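Local structure of phosphate ABC transporter, phosphate-binding protein (Clostridium perfringens, 4GD5) at residues Arg93-Glu98 with Leu242-Glu247; His119-Val124 with Gly198-Ile203; Lys125-Val130 with Ser216-Asp221. The protein binds phosphate and probably hands it to a partner ABC transporter for uptake into the cell. All coordinates share one frame; numbering follows the deposited sequence.

Interaction 1 (Arg93-Glu98 with Leu242-Glu247); sequences RDLKGE and LAVYKE
Leu242 and Leu95 reach each other through quite different torsions. In Leu242, CG is anti to the carbonyl carbon (chi1 -58°), and the chain carries CD1 out to the 93-98 loop. Leu95 has a chi1 of -99°, well off a staggered value, and this turn swings its CD1 to the strand although its CB does not aim there. The two methyls stand 4.0 Å apart, Leu95 CD1 to Leu242 CD1, with the side chains crossing obliquely. Two residues along, on the same side of the strand, Val244 offers CG1, which lies 3.9 Å from Leu95 CD1. One methyl of Leu95 therefore touches both strand residues.

Leu242 CD1 also lies 3.4 Å from Arg93 O. That carbonyl is buried by the contact and has no polar partner anywhere in the model, so a methyl group faces it where a donor might be expected. No polar bond joins the two segments, and the 156 Å² they bury together is modest.

Within the loop, Arg93 starts away from the strand and bonds to the backbone. Its NH1 donates to Asp94 O at 3.1 Å, with the acceptor 4° out of the guanidinium plane, and NH1 also forms a salt bridge with Glu99 OE1. Lys96 CG lies over one guanidinium face, 3.6 Å above the plane and displaced toward its rim.

In the fold, strand 238-245 runs between strands 88-91 and 105-119, antiparallel to both, with backbone hydrogen bonds pairing Leu242 with Ala91 and Val244 with Gly89. The 93-98 segment follows shortly after strand 88-91 and leads into helix 97-100; helix 74-83 meets Leu95 through Ile78 and Val244 through Ala81.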
# COMPACT_ATOMS: atom_id res chain seq x y z
N ARG A 93 2.05 -2.49 -6.05
CA ARG A 93 3.02 -1.82 -6.91
C ARG A 93 3.04 -2.51 -8.24
O ARG A 93 2.61 -3.67 -8.35
CB ARG A 93 4.44 -1.87 -6.29
CG ARG A 93 4.97 -3.30 -5.95
CD ARG A 93 6.49 -3.29 -5.84
NE ARG A 93 7.05 -4.58 -5.39
CZ ARG A 93 7.19 -5.66 -6.17
NH1 ARG A 93 6.80 -5.63 -7.44
NH2 ARG A 93 7.74 -6.76 -5.68
N ASP A 94 3.61 -1.83 -9.24
CA ASP A 94 3.83 -2.48 -10.52
C ASP A 94 4.88 -3.56 -10.32
O ASP A 94 5.68 -3.50 -9.38
CB ASP A 94 4.30 -1.46 -11.57
CG ASP A 94 3.13 -0.71 -12.18
OD1 ASP A 94 2.29 -1.35 -12.85
OD2 ASP A 94 3.01 0.49 -11.91
N LEU A 95 4.86 -4.58 -11.19
CA LEU A 95 5.82 -5.65 -11.09
C LEU A 95 7.20 -5.16 -11.48
O LEU A 95 7.35 -4.34 -12.39
CB LEU A 95 5.37 -6.82 -11.97
CG LEU A 95 4.66 -7.97 -11.19
CD1 LEU A 95 3.41 -7.48 -10.45
CD2 LEU A 95 4.26 -9.10 -12.14
N LYS A 96 8.21 -5.60 -10.72
CA LYS A 96 9.60 -5.26 -10.97
C LYS A 96 10.04 -5.95 -12.26
O LYS A 96 9.43 -6.95 -12.65
CB LYS A 96 10.48 -5.73 -9.81
CG LYS A 96 10.26 -5.01 -8.51
CD LYS A 96 11.47 -5.18 -7.63
CE LYS A 96 11.25 -4.53 -6.31
NZ LYS A 96 10.61 -5.45 -5.34
N GLY A 97 11.08 -5.44 -12.89
CA GLY A 97 11.61 -6.04 -14.11
C GLY A 97 11.86 -7.54 -13.99
O GLY A 97 11.39 -8.33 -14.82
N GLU A 98 12.57 -7.97 -12.94
CA GLU A 98 12.86 -9.39 -12.75
C GLU A 98 11.55 -10.24 -12.64
O GLU A 98 11.53 -11.36 -13.14
CB GLU A 98 13.78 -9.59 -11.52
CG GLU A 98 14.46 -10.95 -11.47
CD GLU A 98 15.45 -11.10 -10.33
OE1 GLU A 98 16.67 -11.15 -10.62
OE2 GLU A 98 15.02 -11.13 -9.15
N LEU A 242 -2.81 -4.61 -7.75
CA LEU A 242 -2.91 -5.61 -8.82
C LEU A 242 -3.25 -6.97 -8.31
O LEU A 242 -2.73 -7.39 -7.28
CB LEU A 242 -1.54 -5.73 -9.55
CG LEU A 242 -0.93 -4.47 -10.20
CD1 LEU A 242 0.46 -4.78 -10.77
CD2 LEU A 242 -1.80 -3.94 -11.30
N ALA A 243 -4.06 -7.72 -9.09
CA ALA A 243 -4.27 -9.15 -8.88
C ALA A 243 -3.47 -9.79 -9.98
O ALA A 243 -3.62 -9.39 -11.14
CB ALA A 243 -5.75 -9.50 -8.98
N VAL A 244 -2.52 -10.67 -9.63
CA VAL A 244 -1.65 -11.28 -10.63
C VAL A 244 -1.85 -12.79 -10.61
O VAL A 244 -2.12 -13.38 -9.55
CB VAL A 244 -0.16 -10.89 -10.48
CG1 VAL A 244 0.03 -9.38 -10.55
CG2 VAL A 244 0.46 -11.46 -9.19
N TYR A 245 -1.72 -13.44 -11.77
CA TYR A 245 -1.91 -14.88 -11.81
C TYR A 245 -1.31 -15.49 -13.07
O TYR A 245 -1.08 -14.79 -14.05
CB TYR A 245 -3.43 -15.22 -11.76
CG TYR A 245 -4.25 -14.61 -12.89
CD1 TYR A 245 -4.83 -13.35 -12.75
CD2 TYR A 245 -4.46 -15.31 -14.07
CE1 TYR A 245 -5.60 -12.80 -13.78
CE2 TYR A 245 -5.21 -14.76 -15.11
CZ TYR A 245 -5.78 -13.50 -14.96
OH TYR A 245 -6.53 -12.97 -15.98
N LYS A 246 -1.08 -16.81 -13.02
CA LYS A 246 -0.67 -17.56 -14.21
C LYS A 246 -1.96 -18.01 -14.90
O LYS A 246 -2.83 -18.58 -14.25
CB LYS A 246 0.25 -18.75 -13.86
CG LYS A 246 1.62 -18.37 -13.31
CD LYS A 246 2.61 -17.84 -14.37
CE LYS A 246 3.20 -18.94 -15.24
NZ LYS A 246 4.09 -18.40 -16.29
N GLU A 247 -2.10 -17.72 -16.21
CA GLU A 247 -3.28 -18.10 -16.99
C GLU A 247 -3.67 -19.59 -16.81
O GLU A 247 -4.86 -19.90 -16.73
CB GLU A 247 -3.05 -17.81 -18.48
CG GLU A 247 -4.32 -17.70 -19.30
CD GLU A 247 -4.82 -16.29 -19.50
OE1 GLU A 247 -4.45 -15.67 -20.53
OE2 GLU A 247 -5.60 -15.80 -18.65

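Interaction 2 (His119-Val124 with Gly198-Ile203); sequences HKNNPV and GNENAI
The His119 ring is overlapped by the Glu200 side chain, whose CG sits 3.6 Å from the ring centroid and only 8° off the ring normal, a CH-pi contact over the face. A chi1 of -172° at His119, which sets CG opposite the backbone N, lays the imidazole against Glu200; His119 CG meets Glu200 CA at 3.6 Å. Ring and carboxylate planes are 26° apart. On the histidine itself, ND1 accepts from Asn121 N at 3.0 Å, a bond that would restrain rotation of the ring and implies that ND1 carries no proton.

Two type I beta turns face each other here, His119 to Asn122 and Asn199 to Ala202, next to the paired antiparallel strands 105-119 and 202-207. Each includes an asparagine that forms an Asx turn: Asn122 OD1 accepts from Val124 N, and Asn199 OD1 from Asn201 N.

Four bonds, two to each segment, grip one water between the turns. It accepts from His119 N and from Asn122 ND2, the latter at 2.9 Å, and donates to Glu200 O at 2.7 Å and to Ala202 O at 2.6 Å. His119 N, 3.9 Å from Ala202 O, is linked to that carbonyl through the water.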
# COMPACT_ATOMS: atom_id res chain seq x y z
N HIS A 119 2.20 11.26 14.23
CA HIS A 119 1.35 11.18 15.40
C HIS A 119 0.34 12.34 15.29
O HIS A 119 0.67 13.39 14.71
CB HIS A 119 2.22 11.30 16.66
CG HIS A 119 1.47 11.03 17.93
ND1 HIS A 119 0.73 12.02 18.54
CD2 HIS A 119 1.45 9.92 18.70
CE1 HIS A 119 0.24 11.47 19.64
NE2 HIS A 119 0.64 10.20 19.78
N LYS A 120 -0.88 12.15 15.79
CA LYS A 120 -1.92 13.18 15.67
C LYS A 120 -1.55 14.50 16.39
O LYS A 120 -2.13 15.54 16.08
CB LYS A 120 -3.29 12.66 16.17
CG LYS A 120 -3.34 12.22 17.61
CD LYS A 120 -4.73 11.67 17.95
CE LYS A 120 -4.78 11.04 19.33
NZ LYS A 120 -4.67 12.06 20.42
N ASN A 121 -0.59 14.46 17.33
CA ASN A 121 -0.20 15.65 18.09
C ASN A 121 0.95 16.42 17.46
O ASN A 121 1.34 17.46 17.99
CB ASN A 121 0.15 15.27 19.53
CG ASN A 121 -1.07 14.89 20.34
OD1 ASN A 121 -2.22 15.08 19.91
ND2 ASN A 121 -0.84 14.34 21.52
N ASN A 122 1.50 15.93 16.34
CA ASN A 122 2.62 16.63 15.71
C ASN A 122 2.13 17.96 15.10
O ASN A 122 1.18 17.94 14.30
CB ASN A 122 3.25 15.74 14.63
CG ASN A 122 4.63 16.20 14.16
OD1 ASN A 122 4.93 17.40 14.04
ND2 ASN A 122 5.50 15.25 13.91
N PRO A 123 2.78 19.12 15.43
CA PRO A 123 2.35 20.40 14.82
C PRO A 123 2.69 20.53 13.33
O PRO A 123 2.17 21.44 12.67
CB PRO A 123 3.12 21.46 15.63
CG PRO A 123 4.36 20.73 16.09
CD PRO A 123 3.91 19.32 16.37
N VAL A 124 3.59 19.68 12.80
CA VAL A 124 3.97 19.71 11.37
C VAL A 124 2.88 19.00 10.57
O VAL A 124 2.65 17.81 10.76
CB VAL A 124 5.38 19.11 11.10
CG1 VAL A 124 5.71 19.17 9.61
CG2 VAL A 124 6.44 19.82 11.91
N GLY A 198 1.77 5.30 18.57
CA GLY A 198 2.37 5.27 19.90
C GLY A 198 3.61 6.10 20.12
O GLY A 198 4.14 6.09 21.23
N ASN A 199 4.09 6.84 19.10
CA ASN A 199 5.30 7.62 19.26
C ASN A 199 5.10 9.04 18.69
O ASN A 199 4.98 9.20 17.48
CB ASN A 199 6.47 6.90 18.58
CG ASN A 199 7.83 7.49 18.90
OD1 ASN A 199 8.02 8.72 18.89
ND2 ASN A 199 8.80 6.62 19.21
N GLU A 200 5.11 10.06 19.56
CA GLU A 200 4.83 11.44 19.13
C GLU A 200 5.82 11.98 18.10
O GLU A 200 5.45 12.87 17.33
CB GLU A 200 4.75 12.38 20.34
CG GLU A 200 3.50 12.08 21.16
CD GLU A 200 3.00 13.15 22.11
OE1 GLU A 200 3.32 14.34 21.90
OE2 GLU A 200 2.24 12.80 23.04
N ASN A 201 7.04 11.41 18.02
CA ASN A 201 8.07 11.89 17.09
C ASN A 201 8.21 11.04 15.83
O ASN A 201 9.10 11.32 15.01
CB ASN A 201 9.41 11.94 17.82
CG ASN A 201 9.42 13.01 18.89
OD1 ASN A 201 8.88 14.12 18.72
ND2 ASN A 201 9.95 12.68 20.03
N ALA A 202 7.31 10.08 15.63
CA ALA A 202 7.44 9.18 14.49
C ALA A 202 6.83 9.69 13.19
O ALA A 202 5.87 10.47 13.20
CB ALA A 202 6.81 7.83 14.82
N ILE A 203 7.36 9.16 12.07
CA ILE A 203 6.83 9.37 10.72
C ILE A 203 6.89 8.03 10.00
O ILE A 203 7.88 7.30 10.13
CB ILE A 203 7.56 10.50 9.93
CG1 ILE A 203 6.83 10.76 8.58
CG2 ILE A 203 9.05 10.16 9.70
CD1 ILE A 203 7.43 11.94 7.78
O HOH W 1 4.97 12.49 14.66

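Interaction 3 (Lys125-Val130 with Ser216-Asp221)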
# COMPACT_ATOMS: atom_id res chain seq x y z
N LYS A 125 2.23 19.74 9.66
CA LYS A 125 1.12 19.22 8.84
C LYS A 125 1.46 19.21 7.34
O LYS A 125 0.60 18.87 6.52
CB LYS A 125 -0.13 20.11 9.02
CG LYS A 125 -0.50 20.49 10.44
CD LYS A 125 -1.14 19.36 11.19
CE LYS A 125 -1.85 19.86 12.42
NZ LYS A 125 -2.78 18.83 12.94
N ASP A 126 2.66 19.69 7.00
CA ASP A 126 3.11 19.87 5.63
C ASP A 126 4.54 19.46 5.44
O ASP A 126 5.40 19.86 6.23
CB ASP A 126 3.00 21.35 5.25
CG ASP A 126 1.58 21.80 5.07
OD1 ASP A 126 1.04 21.60 3.97
OD2 ASP A 126 1.00 22.31 6.05
N LEU A 127 4.80 18.72 4.35
CA LEU A 127 6.15 18.34 3.93
C LEU A 127 6.25 18.41 2.43
O LEU A 127 5.28 18.11 1.74
CB LEU A 127 6.54 16.92 4.40
CG LEU A 127 6.63 16.68 5.91
CD1 LEU A 127 6.78 15.20 6.19
CD2 LEU A 127 7.79 17.48 6.54
N THR A 128 7.42 18.79 1.91
CA THR A 128 7.66 18.74 0.47
C THR A 128 8.20 17.35 0.16
O THR A 128 8.74 16.70 1.06
CB THR A 128 8.64 19.84 0.01
OG1 THR A 128 9.94 19.58 0.56
CG2 THR A 128 8.16 21.25 0.33
N LEU A 129 8.12 16.92 -1.11
CA LEU A 129 8.70 15.62 -1.48
C LEU A 129 10.22 15.65 -1.26
O LEU A 129 10.81 14.63 -0.91
CB LEU A 129 8.37 15.30 -2.93
CG LEU A 129 8.45 13.82 -3.35
CD1 LEU A 129 7.40 12.97 -2.60
CD2 LEU A 129 8.20 13.69 -4.85
N VAL A 130 10.85 16.83 -1.41
CA VAL A 130 12.29 16.99 -1.18
C VAL A 130 12.58 16.78 0.32
O VAL A 130 13.53 16.07 0.66
CB VAL A 130 12.80 18.36 -1.70
CG1 VAL A 130 14.17 18.73 -1.11
CG2 VAL A 130 12.84 18.37 -3.22
N SER A 216 -2.21 11.37 11.68
CA SER A 216 -2.41 12.50 10.78
C SER A 216 -1.57 12.34 9.52
O SER A 216 -0.36 12.16 9.63
CB SER A 216 -2.07 13.83 11.46
OG SER A 216 -3.00 14.07 12.51
N ALA A 217 -2.21 12.40 8.32
CA ALA A 217 -1.49 12.38 7.05
C ALA A 217 -1.09 13.81 6.74
O ALA A 217 -1.93 14.72 6.81
CB ALA A 217 -2.37 11.82 5.94
N VAL A 218 0.18 14.03 6.39
CA VAL A 218 0.61 15.39 6.04
C VAL A 218 0.15 15.72 4.62
O VAL A 218 -0.05 14.82 3.80
CB VAL A 218 2.15 15.58 6.18
CG1 VAL A 218 2.64 15.28 7.60
CG2 VAL A 218 2.92 14.74 5.16
N LYS A 219 0.07 17.02 4.30
CA LYS A 219 -0.12 17.48 2.94
C LYS A 219 1.26 17.40 2.30
O LYS A 219 2.24 17.73 2.98
CB LYS A 219 -0.68 18.92 2.89
CG LYS A 219 -2.16 19.02 3.28
CD LYS A 219 -2.68 20.48 3.23
CE LYS A 219 -2.34 21.23 4.51
NZ LYS A 219 -2.05 22.66 4.29
N VAL A 220 1.35 16.96 1.03
CA VAL A 220 2.65 16.82 0.35
C VAL A 220 2.72 17.91 -0.72
O VAL A 220 1.91 17.91 -1.65
CB VAL A 220 2.87 15.40 -0.21
CG1 VAL A 220 4.19 15.33 -1.01
CG2 VAL A 220 2.87 14.34 0.92
N ASP A 221 3.70 18.85 -0.60
CA ASP A 221 3.84 19.98 -1.54
C ASP A 221 2.48 20.71 -1.68
O ASP A 221 2.05 21.08 -2.79
CB ASP A 221 4.39 19.52 -2.91
CG ASP A 221 5.80 18.97 -2.84
OD1 ASP A 221 6.73 19.75 -2.58
OD2 ASP A 221 5.97 17.74 -3.05
O HOH W 2 -3.33 16.23 13.85
O HOH W 3 2.54 20.42 2.16
O HOH W 4 9.39 19.02 -3.29
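A short parallel beta ladder at the margin of the mixed sheet joins strand 126-127 to the last part of strand 215-220, with Asp126 bridging Lys219 and Leu127 bridging Val220. Three backbone bonds build it. Lys219 N donates to Lys125 O, Leu127 N to Lys219 O and Asp221 N to Leu127 O, the last at 2.9 Å with an N-H...O angle of 162°. The same Leu127 O is approached by Val220 CA at 3.2 Å, a CA-H...O contact.

On one face, Asp126 and Lys219 lie side by side and point the same way. Bends at chi3 (-83°) and chi4 of Lys219 fold its amine back to the carboxylate, where NZ reaches Asp126 OD1 at 3.3 Å, a salt bridge whose hydrogen bond is weak. A water donates to Asp126 OD1 at 2.6 Å and more weakly to Lys219 O. Leu127 and Val220 turn to the other face; Leu127 CD1 also touches Val218 CG2 at 4.0 Å, crossing it at a slant. Both Leu127 and Val220 pack on Ile132 of helix 129-136, Leu127 also on Ile135.

Beyond the ladder, Thr128 is the N-cap of that helix, its OG1 bonded to Gln131 N. Asp221 adds a second acceptor: OD2 takes Leu129 N at 3.0 Å, from above the carboxylate plane, with OD1 as a weak alternative. OD1 lies 3.2 Å from Thr128 CB and takes a water bond; that water also accepts from Val130 N.

The first turn of the helix is therefore met by a carboxylate from the residue just after the neighbouring strand. The carboxylate sits at the N-terminal end of the helix, where the dipole and the N-H groups would probably stabilise its ionised form.

All three contacts reach the same mixed sheet, but interaction 1 lies on the opposite side of the chain's centre from interactions 2 and 3, whose centres are about 13 Å apart. Interaction 1 is mostly buried and works mainly by methyl contacts, without a hydrogen bond between its segments. The other two are partly buried: interaction 2 relies on a ring face and a shared water, whereas interaction 3 has direct backbone bonds and charged groups. These two touch, through Ile203 CD1 and Leu127 CD1 at 3.7 Å, and their segments alternate along the chain. Strand 105-119 pairs with strands 202-207, 215-220 and 238-245, so this one strand links all three sites.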